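Local coordinates for peptidase M16 domain protein (Alicyclobacillus acidocaldarius subsp. acidocaldarius DSM 446, PDB 4XEA) that is a putative metallopeptidase of the M16 (insulinase) family that probably hydrolyses peptide bonds at a metal-dependent active site, at residues 53-59 against 180-184; 156-162 against 312-316; 91-95 against 376-380; 32-38 against 193-199. All blocks are in the same frame, centred on the assembly; numbering follows the deposited sequence.

Interaction 1 of 4, residues 53-59 against 180-184; sequences HEMPDGI and QLLLC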
loop_
_atom_site.group_PDB
_atom_site.type_symbol
_atom_site.label_atom_id
_atom_site.label_comp_id
_atom_site.label_asym_id
_atom_site.label_seq_id
_atom_site.Cartn_x
_atom_site.Cartn_y
_atom_site.Cartn_z
ATOM N N HIS A 53 15.544 36.618 -2.462
ATOM C CA HIS A 53 15.275 36.093 -1.132
ATOM C C HIS A 53 15.981 34.755 -0.903
ATOM O O HIS A 53 16.094 33.914 -1.809
ATOM C CB HIS A 53 13.782 35.920 -0.940
ATOM C CG HIS A 53 12.995 37.178 -1.116
ATOM N ND1 HIS A 53 12.931 38.164 -0.151
ATOM C CD2 HIS A 53 12.192 37.589 -2.125
ATOM C CE1 HIS A 53 12.130 39.131 -0.563
ATOM N NE2 HIS A 53 11.684 38.816 -1.768
ATOM N N GLU A 54 16.481 34.592 0.313
ATOM C CA GLU A 54 17.000 33.336 0.785
ATOM C C GLU A 54 16.309 32.980 2.106
ATOM O O GLU A 54 16.431 33.689 3.099
ATOM C CB GLU A 54 18.500 33.421 0.985
ATOM C CG GLU A 54 19.089 32.068 1.346
ATOM C CD GLU A 54 20.368 31.762 0.587
ATOM O OE1 GLU A 54 21.283 31.180 1.208
ATOM O OE2 GLU A 54 20.452 32.109 -0.623
HETATM N N MSE A 55 15.561 31.885 2.082
HETATM C CA MSE A 55 14.701 31.540 3.183
HETATM C C MSE A 55 15.366 30.522 4.060
HETATM O O MSE A 55 16.225 29.774 3.599
HETATM C CB MSE A 55 13.416 30.912 2.668
HETATM C CG MSE A 55 12.550 31.807 1.841
HETATM SE SE MSE A 55 11.724 33.245 2.854
HETATM C CE MSE A 55 12.970 34.666 2.549
ATOM N N PRO A 56 14.908 30.429 5.322
ATOM C CA PRO A 56 15.239 29.268 6.117
ATOM C C PRO A 56 14.578 28.050 5.536
ATOM O O PRO A 56 13.478 28.149 4.968
ATOM C CB PRO A 56 14.601 29.573 7.491
ATOM C CG PRO A 56 14.296 31.020 7.472
ATOM C CD PRO A 56 14.028 31.363 6.048
ATOM N N ASP A 57 15.228 26.898 5.677
ATOM C CA ASP A 57 14.640 25.666 5.219
ATOM C C ASP A 57 13.378 25.329 5.999
ATOM O O ASP A 57 13.283 25.610 7.194
ATOM C CB ASP A 57 15.670 24.540 5.294
ATOM C CG ASP A 57 16.714 24.645 4.179
ATOM O OD1 ASP A 57 16.344 25.011 3.037
ATOM O OD2 ASP A 57 17.897 24.386 4.445
ATOM N N GLY A 58 12.396 24.745 5.311
ATOM C CA GLY A 58 11.202 24.263 5.988
ATOM C C GLY A 58 9.916 24.932 5.580
ATOM O O GLY A 58 8.866 24.528 6.053
ATOM N N ILE A 59 9.953 25.929 4.691
ATOM C CA ILE A 59 8.775 26.765 4.500
ATOM C C ILE A 59 7.668 26.096 3.741
ATOM O O ILE A 59 6.522 26.212 4.181
ATOM C CB ILE A 59 9.081 28.191 3.934
ATOM C CG1 ILE A 59 9.854 28.970 5.009
ATOM C CG2 ILE A 59 7.760 28.950 3.635
ATOM C CD1 ILE A 59 10.206 30.415 4.628
ATOM N N GLN A 180 7.936 35.895 6.300
ATOM C CA GLN A 180 8.478 34.953 5.321
ATOM C C GLN A 180 7.448 33.964 4.819
ATOM O O GLN A 180 7.359 33.705 3.624
ATOM C CB GLN A 180 9.624 34.194 5.938
ATOM C CG GLN A 180 10.843 35.059 6.126
ATOM C CD GLN A 180 11.904 34.372 6.956
ATOM O OE1 GLN A 180 11.611 33.440 7.705
ATOM N NE2 GLN A 180 13.136 34.857 6.856
ATOM N N LEU A 181 6.669 33.402 5.734
ATOM C CA LEU A 181 5.652 32.443 5.341
ATOM C C LEU A 181 4.678 33.105 4.378
ATOM O O LEU A 181 4.273 32.506 3.382
ATOM C CB LEU A 181 4.893 31.911 6.568
ATOM C CG LEU A 181 5.575 30.890 7.468
ATOM C CD1 LEU A 181 4.823 30.731 8.840
ATOM C CD2 LEU A 181 5.706 29.532 6.738
ATOM N N LEU A 182 4.295 34.340 4.697
ATOM C CA LEU A 182 3.324 35.073 3.900
ATOM C C LEU A 182 3.910 35.426 2.527
ATOM O O LEU A 182 3.213 35.343 1.506
ATOM C CB LEU A 182 2.840 36.341 4.627
ATOM C CG LEU A 182 1.851 36.150 5.789
ATOM C CD1 LEU A 182 1.296 37.481 6.252
ATOM C CD2 LEU A 182 0.718 35.213 5.405
ATOM N N LEU A 183 5.187 35.774 2.500
ATOM C CA LEU A 183 5.864 36.072 1.235
ATOM C C LEU A 183 5.847 34.830 0.346
ATOM O O LEU A 183 5.449 34.893 -0.816
ATOM C CB LEU A 183 7.297 36.496 1.481
ATOM C CG LEU A 183 8.150 36.477 0.201
ATOM C CD1 LEU A 183 7.764 37.678 -0.687
ATOM C CD2 LEU A 183 9.600 36.501 0.568
ATOM N N CYS A 184 6.261 33.689 0.903
ATOM C CA CYS A 184 6.304 32.463 0.122
ATOM C C CYS A 184 4.927 32.048 -0.314
ATOM O O CYS A 184 4.770 31.626 -1.444
ATOM C CB CYS A 184 7.029 31.342 0.861
ATOM S SG CYS A 184 8.721 31.748 1.102
#
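Residues 53-54 finish a strand, and the chain then passes as a loop beside helix 178-188 without any hydrogen bond between the two segments. The backbones keep their distance: CA of Met55 is 7.4 Å from CA of Gln180, and CA of Ile59 is 6.5 Å from CA of Leu181. Gly58, at phi 117°, takes the N-cap position of helix 59-66; a CB there would jam against the carbonyl O of Asp57. That helix carries His61 and His65 of the HxxEH signature of M16 peptidases, both nickel ligands here. Its first residue, Ile59, faces helix 178-188, with CG2 3.8 Å from Leu181 CD2 and 3.7 Å from Cys184 CB. Further back, selenomethionine Met55 sets SE 3.8 Å from both Gln180 CG and Cys184 SG. Pro56 CD rests 3.6 Å from Gln180 OE1, an oxygen already hydrogen-bonded to Thr177. At the strand end, Leu183 CD2 sits squarely over the His53 ring, a CH-pi contact 3.7 Å from the centroid, while Phe46 of strand 45-48 packs against both residues.

Interaction 2 of 4, residues 156-162 against 312-316; sequences MYHEHPV and TFGYT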
loop_
_atom_site.group_PDB
_atom_site.type_symbol
_atom_site.label_atom_id
_atom_site.label_comp_id
_atom_site.label_asym_id
_atom_site.label_seq_id
_atom_site.Cartn_x
_atom_site.Cartn_y
_atom_site.Cartn_z
HETATM N N MSE A 156 26.227 12.738 -0.636
HETATM C CA MSE A 156 26.181 12.994 -2.061
HETATM C C MSE A 156 26.279 14.486 -2.449
HETATM O O MSE A 156 26.998 14.828 -3.394
HETATM C CB MSE A 156 24.921 12.357 -2.649
HETATM C CG MSE A 156 24.687 12.556 -4.112
HETATM SE SE MSE A 156 23.184 11.524 -4.819
HETATM C CE MSE A 156 23.884 9.835 -4.646
ATOM N N TYR A 157 25.567 15.339 -1.713
ATOM C CA TYR A 157 25.346 16.719 -2.105
ATOM C C TYR A 157 26.195 17.661 -1.254
ATOM O O TYR A 157 26.218 17.576 -0.032
ATOM C CB TYR A 157 23.815 17.076 -2.080
ATOM C CG TYR A 157 23.087 16.479 -3.217
ATOM C CD1 TYR A 157 23.103 17.079 -4.482
ATOM C CD2 TYR A 157 22.421 15.255 -3.085
ATOM C CE1 TYR A 157 22.423 16.504 -5.584
ATOM C CE2 TYR A 157 21.749 14.684 -4.170
ATOM C CZ TYR A 157 21.787 15.279 -5.410
ATOM O OH TYR A 157 21.168 14.654 -6.431
ATOM N N HIS A 158 26.914 18.571 -1.918
ATOM C CA HIS A 158 27.703 19.567 -1.236
ATOM C C HIS A 158 26.867 20.728 -0.684
ATOM O O HIS A 158 27.128 21.187 0.423
ATOM C CB HIS A 158 28.752 20.193 -2.176
ATOM C CG HIS A 158 29.772 19.227 -2.693
ATOM N ND1 HIS A 158 31.120 19.356 -2.431
ATOM C CD2 HIS A 158 29.647 18.156 -3.506
ATOM C CE1 HIS A 158 31.769 18.366 -3.018
ATOM N NE2 HIS A 158 30.892 17.613 -3.657
ATOM N N GLU A 159 25.977 21.260 -1.514
ATOM C CA GLU A 159 25.297 22.546 -1.238
ATOM C C GLU A 159 23.803 22.540 -1.594
ATOM O O GLU A 159 23.064 23.340 -1.055
ATOM C CB GLU A 159 25.871 23.689 -2.111
ATOM C CG GLU A 159 27.280 24.034 -1.985
ATOM C CD GLU A 159 27.903 24.447 -3.355
ATOM O OE1 GLU A 159 27.501 25.492 -3.951
ATOM O OE2 GLU A 159 28.834 23.711 -3.795
ATOM N N HIS A 160 23.384 21.717 -2.558
ATOM C CA HIS A 160 22.003 21.678 -3.004
ATOM C C HIS A 160 21.037 21.468 -1.798
ATOM O O HIS A 160 21.327 20.645 -0.927
ATOM C CB HIS A 160 21.799 20.572 -4.040
ATOM C CG HIS A 160 20.522 20.702 -4.817
ATOM N ND1 HIS A 160 19.280 20.509 -4.251
ATOM C CD2 HIS A 160 20.298 21.076 -6.105
ATOM C CE1 HIS A 160 18.346 20.726 -5.160
ATOM N NE2 HIS A 160 18.933 21.073 -6.293
ATOM N N PRO A 161 19.920 22.231 -1.727
ATOM C CA PRO A 161 18.981 22.068 -0.618
ATOM C C PRO A 161 18.392 20.679 -0.394
ATOM O O PRO A 161 17.922 20.408 0.727
ATOM C CB PRO A 161 17.839 23.031 -0.985
ATOM C CG PRO A 161 18.499 24.102 -1.770
ATOM C CD PRO A 161 19.531 23.372 -2.579
ATOM N N VAL A 162 18.429 19.815 -1.409
ATOM C CA VAL A 162 17.926 18.453 -1.296
ATOM C C VAL A 162 18.635 17.701 -0.140
ATOM O O VAL A 162 18.155 16.680 0.348
ATOM C CB VAL A 162 18.025 17.691 -2.631
ATOM C CG1 VAL A 162 19.505 17.349 -2.965
ATOM C CG2 VAL A 162 17.136 16.388 -2.606
ATOM N N THR A 312 16.242 20.492 -10.935
ATOM C CA THR A 312 17.566 20.924 -10.509
ATOM C C THR A 312 18.448 19.825 -9.899
ATOM O O THR A 312 19.587 20.094 -9.514
ATOM C CB THR A 312 17.477 22.041 -9.485
ATOM O OG1 THR A 312 16.957 21.502 -8.241
ATOM C CG2 THR A 312 16.557 23.192 -10.042
ATOM N N PHE A 313 17.952 18.593 -9.846
ATOM C CA PHE A 313 18.795 17.486 -9.337
ATOM C C PHE A 313 18.205 16.165 -9.740
ATOM O O PHE A 313 17.044 16.090 -10.152
ATOM C CB PHE A 313 18.864 17.554 -7.809
ATOM C CG PHE A 313 17.571 17.213 -7.135
ATOM C CD1 PHE A 313 17.319 15.894 -6.726
ATOM C CD2 PHE A 313 16.583 18.154 -6.952
ATOM C CE1 PHE A 313 16.138 15.544 -6.148
ATOM C CE2 PHE A 313 15.382 17.805 -6.353
ATOM C CZ PHE A 313 15.148 16.499 -5.961
ATOM N N GLY A 314 18.987 15.114 -9.617
ATOM C CA GLY A 314 18.468 13.762 -9.720
ATOM C C GLY A 314 19.426 12.739 -9.139
ATOM O O GLY A 314 20.648 12.970 -9.080
ATOM N N TYR A 315 18.880 11.587 -8.746
ATOM C CA TYR A 315 19.730 10.477 -8.254
ATOM C C TYR A 315 19.066 9.114 -8.357
ATOM O O TYR A 315 17.829 9.018 -8.414
ATOM C CB TYR A 315 20.119 10.703 -6.796
ATOM C CG TYR A 315 18.974 10.924 -5.847
ATOM C CD1 TYR A 315 18.271 9.843 -5.277
ATOM C CD2 TYR A 315 18.546 12.211 -5.524
ATOM C CE1 TYR A 315 17.180 10.054 -4.440
ATOM C CE2 TYR A 315 17.489 12.408 -4.661
ATOM C CZ TYR A 315 16.805 11.337 -4.139
ATOM O OH TYR A 315 15.744 11.541 -3.306
ATOM N N THR A 316 19.916 8.078 -8.383
ATOM C CA THR A 316 19.500 6.676 -8.245
ATOM C C THR A 316 19.868 6.188 -6.838
ATOM O O THR A 316 20.945 6.578 -6.302
ATOM C CB THR A 316 20.249 5.817 -9.303
ATOM O OG1 THR A 316 19.961 6.322 -10.608
ATOM C CG2 THR A 316 19.906 4.354 -9.193
HETATM O O HOH W 1 21.850 15.825 -8.824
#
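A direct hydrogen bond joins the segments: His160 NE2 and Thr312 OG1 lie 2.8 Å apart. The other nitrogen of the same ring, ND1, accepts from Val162 N at 3.0 Å, so the imidazole is held between its own loop and the facing chain. A second polar link runs through water 1, which accepts from Tyr157 OH at 2.8 Å and from Gly314 N at 3.1 Å. Residues 156-162 run from the last residue of helix 144-156 through a loop into a short 3-10 segment, and strand 314-321 belongs to the five-stranded sheet in the second half of the chain; the contact therefore ties together the two alpha/beta halves expected of an M16 fold. Its CH-pi contacts centre on Phe313. Phe313 CB lies over the His160 ring, 4.2 Å from the centroid, and Val162 CG2 lies over a face of the Phe313 ring, 4.0 Å from its centroid. Apolar packing extends this along the strand, where selenomethionine Met156 places SE 3.7 Å from Tyr315 CB, in an oblique Met-aromatic contact with the Tyr315 ring. The Tyr157 ring reaches in between, its CE1 4.3 Å from Phe313 CB and its CE2 4.3 Å from Tyr315 CD2.

Interaction 3 of 4, residues 91-95 against 376-380; sequences TFDHT and TYFLR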
loop_
_atom_site.group_PDB
_atom_site.type_symbol
_atom_site.label_atom_id
_atom_site.label_comp_id
_atom_site.label_asym_id
_atom_site.label_seq_id
_atom_site.Cartn_x
_atom_site.Cartn_y
_atom_site.Cartn_z
ATOM N N THR A 91 6.861 17.657 -1.019
ATOM C CA THR A 91 8.048 16.946 -1.513
ATOM C C THR A 91 9.095 17.967 -1.978
ATOM O O THR A 91 9.013 19.161 -1.640
ATOM C CB THR A 91 7.756 15.818 -2.544
ATOM O OG1 THR A 91 8.984 15.087 -2.772
ATOM C CG2 THR A 91 7.245 16.344 -3.888
ATOM N N PHE A 92 10.112 17.500 -2.695
ATOM C CA PHE A 92 11.251 18.359 -3.018
ATOM C C PHE A 92 10.843 19.576 -3.805
ATOM O O PHE A 92 11.381 20.679 -3.594
ATOM C CB PHE A 92 12.304 17.556 -3.793
ATOM C CG PHE A 92 12.847 16.411 -3.022
ATOM C CD1 PHE A 92 13.484 16.630 -1.793
ATOM C CD2 PHE A 92 12.715 15.125 -3.478
ATOM C CE1 PHE A 92 13.987 15.577 -1.047
ATOM C CE2 PHE A 92 13.263 14.062 -2.731
ATOM C CZ PHE A 92 13.875 14.310 -1.513
ATOM N N ASP A 93 9.953 19.375 -4.771
ATOM C CA ASP A 93 9.659 20.398 -5.758
ATOM C C ASP A 93 8.177 20.704 -5.966
ATOM O O ASP A 93 7.811 21.471 -6.889
ATOM C CB ASP A 93 10.330 20.066 -7.114
ATOM C CG ASP A 93 9.886 18.723 -7.702
ATOM O OD1 ASP A 93 9.024 18.037 -7.109
ATOM O OD2 ASP A 93 10.431 18.332 -8.753
ATOM N N HIS A 94 7.317 20.103 -5.149
ATOM C CA HIS A 94 5.912 20.516 -5.139
ATOM C C HIS A 94 5.274 20.199 -3.791
ATOM O O HIS A 94 5.818 19.422 -2.973
ATOM C CB HIS A 94 5.122 19.901 -6.332
ATOM C CG HIS A 94 4.879 18.420 -6.229
ATOM N ND1 HIS A 94 5.745 17.477 -6.753
ATOM C CD2 HIS A 94 3.858 17.722 -5.671
ATOM C CE1 HIS A 94 5.261 16.261 -6.517
ATOM N NE2 HIS A 94 4.105 16.385 -5.883
ATOM N N THR A 95 4.157 20.889 -3.537
ATOM C CA THR A 95 3.273 20.632 -2.415
ATOM C C THR A 95 1.891 20.343 -2.994
ATOM O O THR A 95 1.417 21.057 -3.909
ATOM C CB THR A 95 3.164 21.863 -1.457
ATOM O OG1 THR A 95 4.464 22.399 -1.166
ATOM C CG2 THR A 95 2.483 21.476 -0.150
ATOM N N THR A 376 2.418 15.774 -11.451
ATOM C CA THR A 376 3.860 15.740 -11.285
ATOM C C THR A 376 4.614 16.077 -12.559
ATOM O O THR A 376 5.512 16.910 -12.535
ATOM C CB THR A 376 4.321 14.370 -10.661
ATOM O OG1 THR A 376 3.826 14.323 -9.316
ATOM C CG2 THR A 376 5.822 14.334 -10.569
ATOM N N TYR A 377 4.275 15.436 -13.664
ATOM C CA TYR A 377 4.940 15.735 -14.932
ATOM C C TYR A 377 4.623 17.141 -15.448
ATOM O O TYR A 377 5.486 17.817 -16.008
ATOM C CB TYR A 377 4.610 14.669 -15.985
ATOM C CG TYR A 377 5.307 13.320 -15.718
ATOM C CD1 TYR A 377 6.686 13.289 -15.468
ATOM C CD2 TYR A 377 4.621 12.104 -15.720
ATOM C CE1 TYR A 377 7.349 12.131 -15.235
ATOM C CE2 TYR A 377 5.318 10.878 -15.502
ATOM C CZ TYR A 377 6.684 10.934 -15.248
ATOM O OH TYR A 377 7.466 9.825 -14.995
ATOM N N PHE A 378 3.375 17.582 -15.284
ATOM C CA PHE A 378 3.026 18.967 -15.655
ATOM C C PHE A 378 3.886 19.996 -14.928
ATOM O O PHE A 378 4.530 20.852 -15.551
ATOM C CB PHE A 378 1.527 19.254 -15.430
ATOM C CG PHE A 378 1.190 20.695 -15.657
ATOM C CD1 PHE A 378 0.960 21.163 -16.928
ATOM C CD2 PHE A 378 1.195 21.576 -14.587
ATOM C CE1 PHE A 378 0.695 22.529 -17.148
ATOM C CE2 PHE A 378 0.974 22.936 -14.780
ATOM C CZ PHE A 378 0.736 23.421 -16.048
ATOM N N LEU A 379 3.966 19.891 -13.613
ATOM C CA LEU A 379 4.683 20.863 -12.819
ATOM C C LEU A 379 6.222 20.847 -13.073
ATOM O O LEU A 379 6.877 21.890 -12.990
ATOM C CB LEU A 379 4.382 20.704 -11.337
ATOM C CG LEU A 379 2.949 21.043 -10.863
ATOM C CD1 LEU A 379 2.819 20.790 -9.352
ATOM C CD2 LEU A 379 2.572 22.518 -11.196
ATOM N N ARG A 380 6.744 19.685 -13.454
ATOM C CA ARG A 380 8.148 19.528 -13.822
ATOM C C ARG A 380 8.461 19.925 -15.273
ATOM O O ARG A 380 9.578 19.680 -15.766
ATOM C CB ARG A 380 8.539 18.068 -13.570
ATOM C CG ARG A 380 8.838 17.862 -12.070
ATOM C CD ARG A 380 8.947 16.370 -11.708
ATOM N NE ARG A 380 9.016 16.247 -10.257
ATOM C CZ ARG A 380 8.868 15.136 -9.533
ATOM N NH1 ARG A 380 8.721 13.939 -10.105
ATOM N NH2 ARG A 380 8.913 15.230 -8.206
HETATM O O HOH W 2 9.128 13.670 -5.355
#
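A two-pronged salt bridge carries this contact. Arg380 NE donates to Asp93 OD2 at 2.9 Å and Arg380 NH2 to Asp93 OD1 at 3.0 Å, the carboxylate meeting the guanidinium edge-on. Both oxygens have further partners: OD2 is hydrogen-bonded to Ser310, and OD1 takes a weak bond of 3.3 Å from His94 ND1. NE2 of the same imidazole pairs with Tyr89. Arg380 NH2 also reaches water 2, which accepts at 3.3 Å and lies 2.9 Å from Thr91 OG1, to which it is hydrogen-bonded. Two backbone bonds frame the contact. Thr91 N bonds His94 O at 2.8 Å within the loop between strands 84-90 and 95-101, while Arg380 N donates to Thr376 O at 3.2 Å just where helix 367-379 ends. Beside the salt bridge, His94 CB packs on Leu379 CD1 at 3.9 Å, and His94 CE1 lies 3.7 Å from Thr376 OG1, a hydroxyl whose own hydrogen-bond partner is Arg372 O. With its carboxylate shared among Arg380, His94 and Ser310, Asp93 binds this loop of the N-terminal sheet to the end of a helix from the C-terminal half, through bonds that fix direction as well as distance.

Interaction 4 of 4, residues 32-38 against 193-199; sequences YAMFATR and NMVLVIA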
loop_
_atom_site.group_PDB
_atom_site.type_symbol
_atom_site.label_atom_id
_atom_site.label_comp_id
_atom_site.label_asym_id
_atom_site.label_seq_id
_atom_site.Cartn_x
_atom_site.Cartn_y
_atom_site.Cartn_z
ATOM N N TYR A 32 -11.087 11.418 -7.342
ATOM C CA TYR A 32 -9.839 11.741 -6.679
ATOM C C TYR A 32 -9.380 13.052 -7.309
ATOM O O TYR A 32 -9.360 13.205 -8.547
ATOM C CB TYR A 32 -8.833 10.593 -6.875
ATOM C CG TYR A 32 -7.488 10.699 -6.128
ATOM C CD1 TYR A 32 -6.491 11.600 -6.546
ATOM C CD2 TYR A 32 -7.191 9.874 -5.048
ATOM C CE1 TYR A 32 -5.254 11.690 -5.875
ATOM C CE2 TYR A 32 -5.939 9.956 -4.373
ATOM C CZ TYR A 32 -4.988 10.863 -4.806
ATOM O OH TYR A 32 -3.770 10.979 -4.158
ATOM N N ALA A 33 -9.085 14.028 -6.461
ATOM C CA ALA A 33 -8.800 15.387 -6.920
ATOM C C ALA A 33 -7.511 15.881 -6.248
ATOM O O ALA A 33 -7.333 15.681 -5.045
ATOM C CB ALA A 33 -9.977 16.282 -6.537
HETATM N N MSE A 34 -6.646 16.575 -6.996
HETATM C CA MSE A 34 -5.420 17.106 -6.414
HETATM C C MSE A 34 -5.164 18.526 -6.941
HETATM O O MSE A 34 -5.262 18.762 -8.157
HETATM C CB MSE A 34 -4.234 16.188 -6.749
HETATM C CG MSE A 34 -2.827 16.714 -6.288
HETATM SE SE MSE A 34 -1.344 15.450 -6.515
HETATM C CE MSE A 34 -1.731 14.148 -5.104
ATOM N N PHE A 35 -4.898 19.444 -6.002
ATOM C CA PHE A 35 -4.546 20.832 -6.271
ATOM C C PHE A 35 -3.097 21.016 -5.769
ATOM O O PHE A 35 -2.849 20.870 -4.575
ATOM C CB PHE A 35 -5.535 21.731 -5.489
ATOM C CG PHE A 35 -5.512 23.204 -5.849
ATOM C CD1 PHE A 35 -5.046 23.671 -7.065
ATOM C CD2 PHE A 35 -6.074 24.117 -4.967
ATOM C CE1 PHE A 35 -5.064 25.045 -7.365
ATOM C CE2 PHE A 35 -6.117 25.490 -5.268
ATOM C CZ PHE A 35 -5.598 25.941 -6.463
ATOM N N ALA A 36 -2.146 21.268 -6.669
ATOM C CA ALA A 36 -0.724 21.316 -6.305
ATOM C C ALA A 36 -0.043 22.544 -6.776
ATOM O O ALA A 36 -0.452 23.131 -7.797
ATOM C CB ALA A 36 0.011 20.095 -6.829
ATOM N N THR A 37 1.024 22.907 -6.055
ATOM C CA THR A 37 1.828 24.090 -6.395
ATOM C C THR A 37 3.251 23.689 -6.748
ATOM O O THR A 37 3.820 22.784 -6.134
ATOM C CB THR A 37 1.848 25.133 -5.256
ATOM O OG1 THR A 37 2.732 26.209 -5.586
ATOM C CG2 THR A 37 2.295 24.476 -3.973
ATOM N N ARG A 38 3.801 24.359 -7.767
ATOM C CA ARG A 38 5.223 24.237 -8.139
ATOM C C ARG A 38 6.121 24.996 -7.132
ATOM O O ARG A 38 6.739 26.039 -7.451
ATOM C CB ARG A 38 5.433 24.774 -9.545
ATOM C CG ARG A 38 6.757 24.429 -10.164
ATOM C CD ARG A 38 6.922 25.027 -11.566
ATOM N NE ARG A 38 5.972 24.559 -12.602
ATOM C CZ ARG A 38 4.850 25.179 -12.988
ATOM N NH1 ARG A 38 4.423 26.287 -12.383
ATOM N NH2 ARG A 38 4.125 24.655 -13.983
ATOM N N ASN A 193 0.851 29.481 -10.721
ATOM C CA ASN A 193 1.924 28.561 -10.328
ATOM C C ASN A 193 1.412 27.168 -9.955
ATOM O O ASN A 193 2.170 26.348 -9.400
ATOM C CB ASN A 193 2.746 29.125 -9.169
ATOM C CG ASN A 193 4.126 28.390 -9.001
ATOM O OD1 ASN A 193 4.856 28.162 -9.972
ATOM N ND2 ASN A 193 4.489 28.109 -7.769
HETATM N N MSE A 194 0.127 26.917 -10.228
HETATM C CA MSE A 194 -0.552 25.712 -9.727
HETATM C C MSE A 194 -1.288 24.907 -10.798
HETATM O O MSE A 194 -1.382 25.322 -11.964
HETATM C CB MSE A 194 -1.498 26.070 -8.561
HETATM C CG MSE A 194 -0.804 26.750 -7.398
HETATM SE SE MSE A 194 -1.839 26.918 -5.755
HETATM C CE MSE A 194 -2.069 25.036 -5.222
ATOM N N VAL A 195 -1.811 23.742 -10.383
ATOM C CA VAL A 195 -2.492 22.827 -11.273
ATOM C C VAL A 195 -3.553 22.083 -10.461
ATOM O O VAL A 195 -3.343 21.806 -9.275
ATOM C CB VAL A 195 -1.525 21.855 -11.982
ATOM C CG1 VAL A 195 -0.873 20.823 -10.985
ATOM C CG2 VAL A 195 -2.203 21.174 -13.181
ATOM N N LEU A 196 -4.705 21.846 -11.101
ATOM C CA LEU A 196 -5.834 21.110 -10.527
ATOM C C LEU A 196 -6.178 19.955 -11.461
ATOM O O LEU A 196 -6.474 20.174 -12.648
ATOM C CB LEU A 196 -7.060 22.026 -10.376
ATOM C CG LEU A 196 -8.337 21.416 -9.780
ATOM C CD1 LEU A 196 -8.074 20.896 -8.333
ATOM C CD2 LEU A 196 -9.470 22.441 -9.809
ATOM N N VAL A 197 -6.146 18.729 -10.921
ATOM C CA VAL A 197 -6.349 17.509 -11.724
ATOM C C VAL A 197 -7.334 16.616 -10.969
ATOM O O VAL A 197 -7.208 16.432 -9.767
ATOM C CB VAL A 197 -5.031 16.788 -12.020
ATOM C CG1 VAL A 197 -5.237 15.596 -12.906
ATOM C CG2 VAL A 197 -4.012 17.775 -12.719
ATOM N N ILE A 198 -8.335 16.117 -11.690
ATOM C CA ILE A 198 -9.431 15.345 -11.082
ATOM C C ILE A 198 -9.735 14.160 -11.974
ATOM O O ILE A 198 -9.896 14.325 -13.187
ATOM C CB ILE A 198 -10.697 16.181 -10.942
ATOM C CG1 ILE A 198 -10.381 17.534 -10.321
ATOM C CG2 ILE A 198 -11.781 15.447 -10.070
ATOM C CD1 ILE A 198 -11.602 18.426 -10.167
ATOM N N ALA A 199 -9.818 12.971 -11.379
ATOM C CA ALA A 199 -10.212 11.762 -12.106
ATOM C C ALA A 199 -11.238 10.960 -11.311
ATOM O O ALA A 199 -11.194 10.890 -10.073
ATOM C CB ALA A 199 -9.017 10.893 -12.460
#
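Strands 32-37 and 194-199 run antiparallel, 173° between their directions and 4.8 Å apart at closest approach. Paired main-chain hydrogen bonds link Tyr32 with Ala199, Met34 with Val197 and Ala36 with Val195, and Arg38 N adds one to Asn193 O at 3.0 Å. On the face bearing Phe35, the main bump is its ring: the CE methyl of selenomethionine Met194 lies over it, a CH-pi contact 3.6 Å from the centroid, while Leu196 CD1 fits against Phe35 CB at 3.9 Å. Small Ala33 leaves a hollow beside these, where Ile198 CG1 approaches Ala33 CB to 4.0 Å. These are central strands of the six-stranded mixed sheet of the N-terminal alpha/beta half, and helix 105-116 lies against this face, receiving Phe35 and Met194. On the other face, short Ala36 meets Val195, CB to CG1 at 4.3 Å, while the long side chains of Tyr32 and Met34 lead away from strand 194-199 towards helix 367-379, where Val375 covers Ala36. Past the strand ends, Asn193 folds back on Arg38: ND2 donates to Arg38 O and OD1 accepts from Arg38 NH1, each at 3.1 Å. Phe188 O also binds that ND2, and Arg38 NE bonds Leu379 O.

How the interactions relate
Interactions 2, 3 and 4 touch in succession; 2 and 3 join the two halves of the molecule, while 4 lies within the N-terminal sheet. Phe92 passes from interaction 3 into interaction 2, with its CE1 3.6 Å from Val162 CG2 and its CB 3.7 Å from Phe313 CZ. At the other end, Leu379 O lies 2.8 Å from Arg38 NE and Thr95 O 2.9 Å from Thr37 N, probable hydrogen bonds that connect interaction 3 to interaction 4. Interaction 1 stands apart, its centre 18 to 22 Å from the others' centres, yet it leads into the metal-binding helix: the side chain of Leu181 lies about 12 Å from the nickel held by His61, His65 and Glu136. Helix 178-188 of interaction 1 runs on to strand 194-200 of interaction 4.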